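Local coordinates for protein Baccell_00875 (Bacteroides cellulosilyticus DSM 14838, PDB 5NO8) that probably acts as a polysaccharide lyase that removes the L-rhamnose caps linked to glucuronic acid on complex arabinogalactan proteins, at residues Leu605-Pro611 against Tyr659-Ile665; Ala455-Gln460 against Pro495-Gly499. All coordinates share one frame; numbering follows the deposited sequence.

Interaction 1. Residues Leu605-Pro611 against Tyr659-Ile665; sequences LFGDTFP and YMYPYKI
Asp608 and Tyr661 meet through their backbones: Tyr661 N gives an almost straight hydrogen bond to Asp608 O at 3.0 Å. A second bond runs the other way, from Phe610 N to Tyr659 O, with an N-H...O angle of 146°. The two make a single antiparallel bridge with Thr609 and Met660 as its non-hydrogen-bonded pair, and Thr609 CA adds a CA-H...O contact to Tyr659 O at 3.1 Å. Beside this bridge the Phe610 ring turns its edge to the face of Tyr661 in a T-shaped stack, centroids 5.6 Å apart and planes at 83°. Tyr661 reaches it because CG is anti to the backbone N (chi1 -173°), while its CB lies near the plane of the Phe610 ring, at the rim. His586 also stands edge-to-face with Tyr661. With an alanine here, the edge of Phe610 would probably lose the face it points at, and His586 its ring partner.

Met660 suits its place by flexibility: bent at chi2 and chi3, it brings CE to 3.2 Å from Leu605 O, while the chain lies alongside Thr609, with SD against CG2. Leu605 CD1 and Ile665 CD1 meet tip to tip at 4.0 Å. Between them and the bridge, Gly607 is required, since a CB would clash with Ile665 CD1 and its own backbone angles also demand glycine. Pro662 packs its ring across Asp608 CB, with CD 3.8 Å away.

Farther out, loop 605-611 adds one bridge to strand 659-660, the outermost strand of a small antiparallel sheet, next to strand 672-677. Asp608 OD2 is hydrogen-bonded to Tyr200 OH and forms a salt bridge with Arg215 NH2, satisfying this buried carboxylate, whereas Phe606 O, Phe610 O and Tyr659 N are buried without a partner in the model.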
loop_
_atom_site.group_PDB
_atom_site.type_symbol
_atom_site.label_atom_id
_atom_site.label_comp_id
_atom_site.label_asym_id
_atom_site.label_seq_id
_atom_site.Cartn_x
_atom_site.Cartn_y
_atom_site.Cartn_z
ATOM N N LEU A 605 -8.675 8.662 -9.011
ATOM C CA LEU A 605 -9.127 8.607 -7.610
ATOM C C LEU A 605 -7.959 8.604 -6.636
ATOM O O LEU A 605 -7.179 7.642 -6.605
ATOM C CB LEU A 605 -9.951 7.345 -7.361
ATOM C CG LEU A 605 -11.464 7.389 -7.346
ATOM C CD1 LEU A 605 -11.994 6.017 -6.938
ATOM C CD2 LEU A 605 -11.965 8.434 -6.364
ATOM N N PHE A 606 -7.847 9.645 -5.813
ATOM C CA PHE A 606 -7.047 9.559 -4.608
ATOM C C PHE A 606 -7.645 8.460 -3.734
ATOM O O PHE A 606 -8.818 8.128 -3.859
ATOM C CB PHE A 606 -7.064 10.866 -3.811
ATOM C CG PHE A 606 -6.172 11.933 -4.363
ATOM C CD1 PHE A 606 -4.811 11.851 -4.193
ATOM C CD2 PHE A 606 -6.707 13.025 -5.055
ATOM C CE1 PHE A 606 -3.965 12.836 -4.695
ATOM C CE2 PHE A 606 -5.877 14.019 -5.547
ATOM C CZ PHE A 606 -4.499 13.920 -5.374
ATOM N N GLY A 607 -6.829 7.916 -2.861
ATOM C CA GLY A 607 -7.251 6.918 -1.895
ATOM C C GLY A 607 -6.376 5.684 -1.914
ATOM O O GLY A 607 -5.567 5.481 -2.841
ATOM N N ASP A 608 -6.557 4.836 -0.907
ATOM C CA ASP A 608 -5.662 3.690 -0.663
ATOM C C ASP A 608 -5.567 2.786 -1.883
ATOM O O ASP A 608 -6.587 2.336 -2.385
ATOM C CB ASP A 608 -6.146 2.818 0.487
ATOM C CG ASP A 608 -6.167 3.539 1.835
ATOM O OD1 ASP A 608 -5.721 4.690 1.914
ATOM O OD2 ASP A 608 -6.651 2.924 2.793
ATOM N N THR A 609 -4.341 2.549 -2.343
ATOM C CA THR A 609 -4.059 1.675 -3.467
ATOM C C THR A 609 -3.331 0.502 -2.831
ATOM O O THR A 609 -2.225 0.658 -2.276
ATOM C CB THR A 609 -3.106 2.366 -4.471
ATOM O OG1 THR A 609 -1.964 2.848 -3.738
ATOM C CG2 THR A 609 -3.764 3.503 -5.101
ATOM N N PHE A 610 -3.969 -0.663 -2.835
ATOM C CA PHE A 610 -3.413 -1.846 -2.225
ATOM C C PHE A 610 -3.630 -3.040 -3.151
ATOM O O PHE A 610 -4.744 -3.545 -3.211
ATOM C CB PHE A 610 -4.119 -2.149 -0.920
ATOM C CG PHE A 610 -3.672 -1.346 0.258
ATOM C CD1 PHE A 610 -2.392 -1.484 0.782
ATOM C CD2 PHE A 610 -4.594 -0.576 0.969
ATOM C CE1 PHE A 610 -2.019 -0.828 1.945
ATOM C CE2 PHE A 610 -4.216 0.109 2.106
ATOM C CZ PHE A 610 -2.935 -0.014 2.602
ATOM N N PRO A 611 -2.616 -3.509 -3.876
ATOM C CA PRO A 611 -1.269 -2.988 -3.890
ATOM C C PRO A 611 -1.098 -1.904 -4.909
ATOM O O PRO A 611 -1.894 -1.774 -5.860
ATOM C CB PRO A 611 -0.438 -4.224 -4.243
ATOM C CG PRO A 611 -1.329 -5.021 -5.120
ATOM C CD PRO A 611 -2.745 -4.710 -4.723
ATOM N N TYR A 659 -4.926 -0.932 -7.611
ATOM C CA TYR A 659 -6.154 -1.448 -7.073
ATOM C C TYR A 659 -6.635 -0.434 -6.021
ATOM O O TYR A 659 -6.008 -0.272 -4.990
ATOM C CB TYR A 659 -5.990 -2.817 -6.417
ATOM C CG TYR A 659 -7.315 -3.360 -5.941
ATOM C CD1 TYR A 659 -8.259 -3.835 -6.858
ATOM C CD2 TYR A 659 -7.683 -3.295 -4.599
ATOM C CE1 TYR A 659 -9.515 -4.281 -6.455
ATOM C CE2 TYR A 659 -8.935 -3.739 -4.185
ATOM C CZ TYR A 659 -9.848 -4.239 -5.118
ATOM O OH TYR A 659 -11.080 -4.700 -4.705
ATOM N N MET A 660 -7.775 0.186 -6.277
ATOM C CA MET A 660 -8.384 1.143 -5.349
ATOM C C MET A 660 -9.141 0.324 -4.301
ATOM O O MET A 660 -10.168 -0.269 -4.596
ATOM C CB MET A 660 -9.317 2.120 -6.091
ATOM C CG MET A 660 -8.678 2.870 -7.255
ATOM S SD MET A 660 -7.199 3.743 -6.758
ATOM C CE MET A 660 -7.747 4.719 -5.362
ATOM N N TYR A 661 -8.629 0.313 -3.076
ATOM C CA TYR A 661 -8.984 -0.693 -2.078
ATOM C C TYR A 661 -10.251 -0.440 -1.215
ATOM O O TYR A 661 -11.023 -1.381 -0.991
ATOM C CB TYR A 661 -7.770 -0.997 -1.187
ATOM C CG TYR A 661 -7.998 -2.138 -0.246
ATOM C CD1 TYR A 661 -7.806 -3.460 -0.655
ATOM C CD2 TYR A 661 -8.451 -1.920 1.051
ATOM C CE1 TYR A 661 -8.070 -4.511 0.207
ATOM C CE2 TYR A 661 -8.701 -2.970 1.919
ATOM C CZ TYR A 661 -8.505 -4.258 1.487
ATOM O OH TYR A 661 -8.766 -5.284 2.333
ATOM N N PRO A 662 -10.425 0.781 -0.689
ATOM C CA PRO A 662 -11.566 0.976 0.220
ATOM C C PRO A 662 -12.915 0.740 -0.432
ATOM O O PRO A 662 -13.024 0.746 -1.651
ATOM C CB PRO A 662 -11.442 2.439 0.654
ATOM C CG PRO A 662 -10.029 2.802 0.379
ATOM C CD PRO A 662 -9.651 2.021 -0.848
ATOM N N TYR A 663 -13.940 0.598 0.390
ATOM C CA TYR A 663 -15.290 0.400 -0.085
ATOM C C TYR A 663 -15.712 1.552 -0.982
ATOM O O TYR A 663 -16.228 1.347 -2.081
ATOM C CB TYR A 663 -16.216 0.265 1.129
ATOM C CG TYR A 663 -17.706 0.240 0.828
ATOM C CD1 TYR A 663 -18.251 -0.691 -0.028
ATOM C CD2 TYR A 663 -18.556 1.097 1.491
ATOM C CE1 TYR A 663 -19.615 -0.731 -0.285
ATOM C CE2 TYR A 663 -19.916 1.109 1.248
ATOM C CZ TYR A 663 -20.455 0.191 0.366
ATOM O OH TYR A 663 -21.820 0.230 0.141
ATOM N N LYS A 664 -15.530 2.761 -0.466
ATOM C CA LYS A 664 -15.801 3.996 -1.186
ATOM C C LYS A 664 -14.800 5.051 -0.786
ATOM O O LYS A 664 -14.165 4.980 0.275
ATOM C CB LYS A 664 -17.207 4.523 -0.882
ATOM C CG LYS A 664 -18.328 3.630 -1.394
ATOM C CD LYS A 664 -19.707 4.100 -0.988
ATOM C CE LYS A 664 -20.768 3.241 -1.659
ATOM N NZ LYS A 664 -22.156 3.617 -1.292
ATOM N N ILE A 665 -14.650 6.015 -1.676
ATOM C CA ILE A 665 -13.822 7.187 -1.443
ATOM C C ILE A 665 -14.677 8.397 -1.769
ATOM O O ILE A 665 -15.108 8.600 -2.926
ATOM C CB ILE A 665 -12.564 7.142 -2.327
ATOM C CG1 ILE A 665 -11.709 5.907 -1.980
ATOM C CG2 ILE A 665 -11.760 8.436 -2.158
ATOM C CD1 ILE A 665 -10.896 5.394 -3.142
#

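Interaction 2. Residues Ala455-Gln460 against Pro495-Gly499; sequences AELYFQ and PVRLG
Leu498 packs against three side chains of the helix containing Ala455-Gln460. Its CB points toward that helix, and with CG anti to the backbone N (chi1 174°) the branch point is carried to 3.6 Å from Phe459 CB. From there CD1 touches Phe459 CB and Gln460 CD. The other methyl, CD2, rests against a polar pair, 3.5 Å from Glu456 OE2 and from Gln460 NE2. Those two are joined, one turn apart on their helix, by a 2.8 Å hydrogen bond from Gln460 NE2 to Glu456 OE2, the carboxylate being met on its anti side. The bond holds both bent chains across the leucine methyl, and Glu456 OE2 is also hydrogen-bonded to a glycerol, probably from the crystallisation liquor.

Beside Leu498, Gly499 CA sits over the centre of the Phe459 ring, 3.6 Å from the centroid, in a CH-pi contact. Glycine suits this place, because a CB would lie tight against Phe459 CE2 and clash with Pro495 O. At the ring edge Pro495 CG lies near the plane. Pro495 takes the N-cap position of helix 496-505, and its carbonyl O accepts the Gly499 N-H. Helix 448-465, also touched by helices 396-409 and 469-485, thus packs on helix 496-505, consistent with the alpha/alpha toroid domains of many polysaccharide lyases.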
loop_
_atom_site.group_PDB
_atom_site.type_symbol
_atom_site.label_atom_id
_atom_site.label_comp_id
_atom_site.label_asym_id
_atom_site.label_seq_id
_atom_site.Cartn_x
_atom_site.Cartn_y
_atom_site.Cartn_z
ATOM N N ALA A 455 19.085 4.873 -17.040
ATOM C CA ALA A 455 20.370 4.224 -16.814
ATOM C C ALA A 455 20.244 2.730 -16.584
ATOM O O ALA A 455 21.029 1.934 -17.115
ATOM C CB ALA A 455 21.072 4.844 -15.634
ATOM N N GLU A 456 19.257 2.341 -15.786
ATOM C CA GLU A 456 18.983 0.930 -15.584
ATOM C C GLU A 456 18.750 0.282 -16.927
ATOM O O GLU A 456 19.361 -0.737 -17.207
ATOM C CB GLU A 456 17.765 0.705 -14.679
ATOM C CG GLU A 456 17.276 -0.744 -14.655
ATOM C CD GLU A 456 17.454 -1.497 -13.353
ATOM O OE1 GLU A 456 17.613 -0.888 -12.264
ATOM O OE2 GLU A 456 17.393 -2.756 -13.419
ATOM N N LEU A 457 17.897 0.865 -17.757
ATOM C CA LEU A 457 17.621 0.285 -19.069
ATOM C C LEU A 457 18.921 0.054 -19.838
ATOM O O LEU A 457 19.159 -1.044 -20.370
ATOM C CB LEU A 457 16.652 1.122 -19.892
ATOM C CG LEU A 457 16.427 0.637 -21.326
ATOM C CD1 LEU A 457 15.658 -0.686 -21.365
ATOM C CD2 LEU A 457 15.728 1.651 -22.184
ATOM N N TYR A 458 19.777 1.076 -19.879
ATOM C CA TYR A 458 21.012 0.963 -20.668
ATOM C C TYR A 458 21.938 -0.115 -20.140
ATOM O O TYR A 458 22.437 -0.923 -20.926
ATOM C CB TYR A 458 21.738 2.330 -20.790
ATOM C CG TYR A 458 21.018 3.416 -21.553
ATOM C CD1 TYR A 458 20.085 3.146 -22.534
ATOM C CD2 TYR A 458 21.325 4.763 -21.314
ATOM C CE1 TYR A 458 19.453 4.163 -23.236
ATOM C CE2 TYR A 458 20.712 5.779 -22.011
ATOM C CZ TYR A 458 19.786 5.491 -22.964
ATOM O OH TYR A 458 19.168 6.498 -23.651
ATOM N N PHE A 459 22.150 -0.193 -18.830
ATOM C CA PHE A 459 22.994 -1.235 -18.284
ATOM C C PHE A 459 22.415 -2.639 -18.555
ATOM O O PHE A 459 23.165 -3.566 -18.875
ATOM C CB PHE A 459 23.234 -1.059 -16.798
ATOM C CG PHE A 459 24.024 0.180 -16.426
ATOM C CD1 PHE A 459 25.267 0.445 -16.996
ATOM C CD2 PHE A 459 23.543 1.053 -15.450
ATOM C CE1 PHE A 459 25.998 1.569 -16.611
ATOM C CE2 PHE A 459 24.253 2.180 -15.075
ATOM C CZ PHE A 459 25.495 2.431 -15.648
ATOM N N GLN A 460 21.094 -2.772 -18.482
ATOM C CA GLN A 460 20.448 -4.052 -18.826
ATOM C C GLN A 460 20.649 -4.390 -20.312
ATOM O O GLN A 460 20.882 -5.555 -20.663
ATOM C CB GLN A 460 18.951 -4.000 -18.507
ATOM C CG GLN A 460 18.612 -3.795 -17.037
ATOM C CD GLN A 460 18.810 -5.022 -16.181
ATOM O OE1 GLN A 460 19.344 -6.040 -16.631
ATOM N NE2 GLN A 460 18.404 -4.920 -14.909
ATOM N N PRO A 495 20.658 2.274 -9.785
ATOM C CA PRO A 495 21.220 0.968 -10.163
ATOM C C PRO A 495 22.692 0.748 -9.730
ATOM O O PRO A 495 23.592 0.664 -10.577
ATOM C CB PRO A 495 21.053 0.962 -11.687
ATOM C CG PRO A 495 21.170 2.395 -12.067
ATOM C CD PRO A 495 20.531 3.170 -10.954
ATOM N N VAL A 496 22.918 0.634 -8.425
ATOM C CA VAL A 496 24.271 0.541 -7.869
ATOM C C VAL A 496 25.007 -0.740 -8.289
ATOM O O VAL A 496 26.068 -0.689 -8.907
ATOM C CB VAL A 496 24.252 0.671 -6.328
ATOM C CG1 VAL A 496 25.624 0.429 -5.711
ATOM C CG2 VAL A 496 23.716 2.034 -5.915
ATOM N N ARG A 497 24.446 -1.889 -7.934
ATOM C CA ARG A 497 25.054 -3.168 -8.276
ATOM C C ARG A 497 25.117 -3.382 -9.777
ATOM O O ARG A 497 26.141 -3.853 -10.293
ATOM C CB ARG A 497 24.294 -4.329 -7.660
ATOM C CG ARG A 497 24.283 -4.326 -6.159
ATOM C CD ARG A 497 24.071 -5.726 -5.616
ATOM N NE ARG A 497 25.317 -6.491 -5.623
ATOM C CZ ARG A 497 25.439 -7.749 -5.207
ATOM N NH1 ARG A 497 24.388 -8.437 -4.767
ATOM N NH2 ARG A 497 26.628 -8.331 -5.249
ATOM N N LEU A 498 24.029 -3.041 -10.461
ATOM C CA LEU A 498 23.927 -3.243 -11.902
ATOM C C LEU A 498 24.950 -2.363 -12.645
ATOM O O LEU A 498 25.672 -2.839 -13.514
ATOM C CB LEU A 498 22.522 -2.911 -12.375
ATOM C CG LEU A 498 22.256 -2.936 -13.872
ATOM C CD1 LEU A 498 22.521 -4.311 -14.474
ATOM C CD2 LEU A 498 20.837 -2.491 -14.124
ATOM N N GLY A 499 24.984 -1.083 -12.309
ATOM C CA GLY A 499 25.903 -0.147 -12.955
ATOM C C GLY A 499 27.365 -0.521 -12.739
ATOM O O GLY A 499 28.139 -0.592 -13.704
#

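The two contacts lie in different parts of the fold, their centres 33 Å apart and their nearest atoms about 20 Å apart, without touching. Along the chain they come in series: interaction 2 closes within helix 496-505, and interaction 1 opens about a hundred residues later. Interaction 2 lies in the helical region, its centre about 26 Å from the centre of the chain, joining two of its helices. Interaction 1 lies much nearer, its centre about 9 Å from the centre of the chain, where the loop between helices 596-600 and 615-629 meets strands 659-660 and 664-665. Strand 664-665 pairs with strand 199-203 of the N-terminal beta region, placing interaction 1 where the helical and beta parts meet.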